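Local coordinates for protein 11S globulin subunit beta (Cucurbita maxima, PDB 2E9Q) that serves as a seed storage protein, a nutrient reservoir of the 11S globulin (legumin) family, at residues 343-348 against 398-403. Residues are numbered along the deposited sequence; the frame is centred on the assembly and turned at random.
Sequences SHSVMY and AFKTND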
loop_
_atom_site.group_PDB
_atom_site.type_symbol
_atom_site.label_atom_id
_atom_site.label_comp_id
_atom_site.label_asym_id
_atom_site.label_seq_id
_atom_site.Cartn_x
_atom_site.Cartn_y
_atom_site.Cartn_z
ATOM N N SER A 343 -9.771 5.862 -9.477
ATOM C CA SER A 343 -10.452 5.787 -8.189
ATOM C C SER A 343 -11.921 5.415 -8.267
ATOM O O SER A 343 -12.516 5.379 -9.346
ATOM C CB SER A 343 -10.320 7.102 -7.419
ATOM O OG SER A 343 -11.205 8.076 -7.919
ATOM N N HIS A 344 -12.485 5.110 -7.104
ATOM C CA HIS A 344 -13.892 4.782 -7.010
ATOM C C HIS A 344 -14.557 6.134 -6.864
ATOM O O HIS A 344 -13.913 7.116 -6.467
ATOM C CB HIS A 344 -14.172 3.932 -5.771
ATOM C CG HIS A 344 -13.430 2.637 -5.755
ATOM N ND1 HIS A 344 -13.681 1.625 -6.657
ATOM C CD2 HIS A 344 -12.430 2.193 -4.956
ATOM C CE1 HIS A 344 -12.867 0.613 -6.414
ATOM N NE2 HIS A 344 -12.099 0.932 -5.388
ATOM N N SER A 345 -15.839 6.200 -7.178
ATOM C CA SER A 345 -16.543 7.457 -7.074
ATOM C C SER A 345 -17.826 7.207 -6.300
ATOM O O SER A 345 -18.746 6.552 -6.797
ATOM C CB SER A 345 -16.822 7.997 -8.480
ATOM O OG SER A 345 -17.467 9.259 -8.432
ATOM N N VAL A 346 -17.880 7.722 -5.079
ATOM C CA VAL A 346 -19.041 7.535 -4.224
ATOM C C VAL A 346 -19.959 8.760 -4.257
ATOM O O VAL A 346 -19.736 9.756 -3.561
ATOM C CB VAL A 346 -18.580 7.222 -2.787
ATOM C CG1 VAL A 346 -19.745 6.788 -1.933
ATOM C CG2 VAL A 346 -17.519 6.130 -2.825
ATOM N N MET A 347 -21.004 8.661 -5.074
ATOM C CA MET A 347 -21.963 9.748 -5.257
ATOM C C MET A 347 -23.149 9.829 -4.304
ATOM O O MET A 347 -23.933 8.891 -4.190
ATOM C CB MET A 347 -22.501 9.720 -6.686
ATOM C CG MET A 347 -23.615 10.714 -6.920
ATOM S SD MET A 347 -24.203 10.723 -8.605
ATOM C CE MET A 347 -22.855 11.364 -9.388
ATOM N N TYR A 348 -23.272 10.960 -3.624
ATOM C CA TYR A 348 -24.391 11.218 -2.728
ATOM C C TYR A 348 -25.226 12.323 -3.394
ATOM O O TYR A 348 -24.723 13.423 -3.647
ATOM C CB TYR A 348 -23.915 11.710 -1.366
ATOM C CG TYR A 348 -25.050 12.153 -0.483
ATOM C CD1 TYR A 348 -25.740 11.241 0.312
ATOM C CD2 TYR A 348 -25.479 13.486 -0.484
ATOM C CE1 TYR A 348 -26.838 11.641 1.085
ATOM C CE2 TYR A 348 -26.567 13.893 0.282
ATOM C CZ TYR A 348 -27.244 12.974 1.062
ATOM O OH TYR A 348 -28.317 13.386 1.828
ATOM N N ALA A 398 -19.660 13.900 -5.072
ATOM C CA ALA A 398 -19.030 12.614 -5.327
ATOM C C ALA A 398 -17.646 12.501 -4.692
ATOM O O ALA A 398 -16.714 13.181 -5.111
ATOM C CB ALA A 398 -18.922 12.393 -6.822
ATOM N N PHE A 399 -17.512 11.631 -3.698
ATOM C CA PHE A 399 -16.232 11.436 -3.028
ATOM C C PHE A 399 -15.358 10.452 -3.806
ATOM O O PHE A 399 -15.847 9.428 -4.297
ATOM C CB PHE A 399 -16.446 10.923 -1.602
ATOM C CG PHE A 399 -17.363 11.778 -0.791
ATOM C CD1 PHE A 399 -18.731 11.520 -0.758
ATOM C CD2 PHE A 399 -16.861 12.864 -0.069
ATOM C CE1 PHE A 399 -19.599 12.330 -0.014
ATOM C CE2 PHE A 399 -17.712 13.685 0.678
ATOM C CZ PHE A 399 -19.087 13.417 0.707
ATOM N N LYS A 400 -14.072 10.782 -3.907
ATOM C CA LYS A 400 -13.094 9.976 -4.623
ATOM C C LYS A 400 -12.105 9.341 -3.654
ATOM O O LYS A 400 -11.691 9.969 -2.682
ATOM C CB LYS A 400 -12.325 10.854 -5.616
ATOM C CG LYS A 400 -13.206 11.729 -6.496
ATOM C CD LYS A 400 -14.096 10.924 -7.434
ATOM C CE LYS A 400 -14.964 11.864 -8.253
ATOM N NZ LYS A 400 -15.808 11.170 -9.252
ATOM N N THR A 401 -11.729 8.097 -3.926
ATOM C CA THR A 401 -10.780 7.377 -3.090
ATOM C C THR A 401 -9.347 7.568 -3.597
ATOM O O THR A 401 -8.550 6.630 -3.599
ATOM C CB THR A 401 -11.085 5.886 -3.086
ATOM O OG1 THR A 401 -11.070 5.414 -4.433
ATOM C CG2 THR A 401 -12.461 5.617 -2.466
ATOM N N ASN A 402 -9.040 8.778 -4.057
ATOM C CA ASN A 402 -7.706 9.119 -4.543
ATOM C C ASN A 402 -7.560 10.638 -4.354
ATOM O O ASN A 402 -8.564 11.357 -4.351
ATOM C CB ASN A 402 -7.566 8.764 -6.024
ATOM C CG ASN A 402 -6.118 8.604 -6.449
ATOM O OD1 ASN A 402 -5.537 7.528 -6.312
ATOM N ND2 ASN A 402 -5.522 9.678 -6.953
ATOM N N ASP A 403 -6.336 11.137 -4.191
ATOM C CA ASP A 403 -6.175 12.578 -4.011
ATOM C C ASP A 403 -6.346 13.330 -5.322
ATOM O O ASP A 403 -6.409 14.556 -5.337
ATOM C CB ASP A 403 -4.821 12.935 -3.364
ATOM C CG ASP A 403 -3.612 12.600 -4.240
ATOM O OD1 ASP A 403 -3.740 12.385 -5.461
ATOM O OD2 ASP A 403 -2.498 12.574 -3.685
#
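V346 and F399 form the hydrogen-bonded pair at the middle of an antiparallel ladder, with the axes of strands 345-348 and 398-400 at 158°. The bond from V346 N to F399 O is 2.8 Å; its return, F399 N to V346 O, is 2.9 Å. S345 with K400 and M347 with A398 are the flanking non-hydrogen-bonded pairs.

On the face of S345, M347, A398 and K400, a side-chain bond crosses between the strands: K400 NZ donates to S345 OG at 2.7 Å. A bend at chi2 (-65°) starts the lysine chain back along its strand, and the extended remainder carries NZ to the serine, whose OG lies anti to its backbone N. NZ also makes a long, weak ion pair with E325. An alanine in place of K400 would probably leave S345 OG without this donor and E325 without its distant countercharge.

Beyond the ladder, a side chain replaces a backbone acceptor. T401 OG1 takes the N-H of H344 at 3.0 Å (167°), while T401 N reaches H344 O only weakly, at 3.5 Å. OG1 also bonds Q169 of the second subunit, whose backbone O is the partner of H344 NE2; H344 ND1 pairs with Q381 N. Nearby, S343 CB packs against N402 CB at 3.5 Å.

On the V346 and F399 face the contact is apolar, V346 CB lying 4.4 Å from F399 CB. The polar V346 O sits at the phenyl edge, 3.5 Å from F399 CD1. The ring of F160, from the N-terminal cupin domain, meets that of F399 with the two planes nearly parallel.

In this buried strand pair of the C-terminal cupin barrel, one face thus joins the two cupin domains through hydrophobic side chains, the other sets a buried lysine ammonium against a serine hydroxyl beside M347 and A398, and the H344-T401 end is tied to a neighbouring subunit.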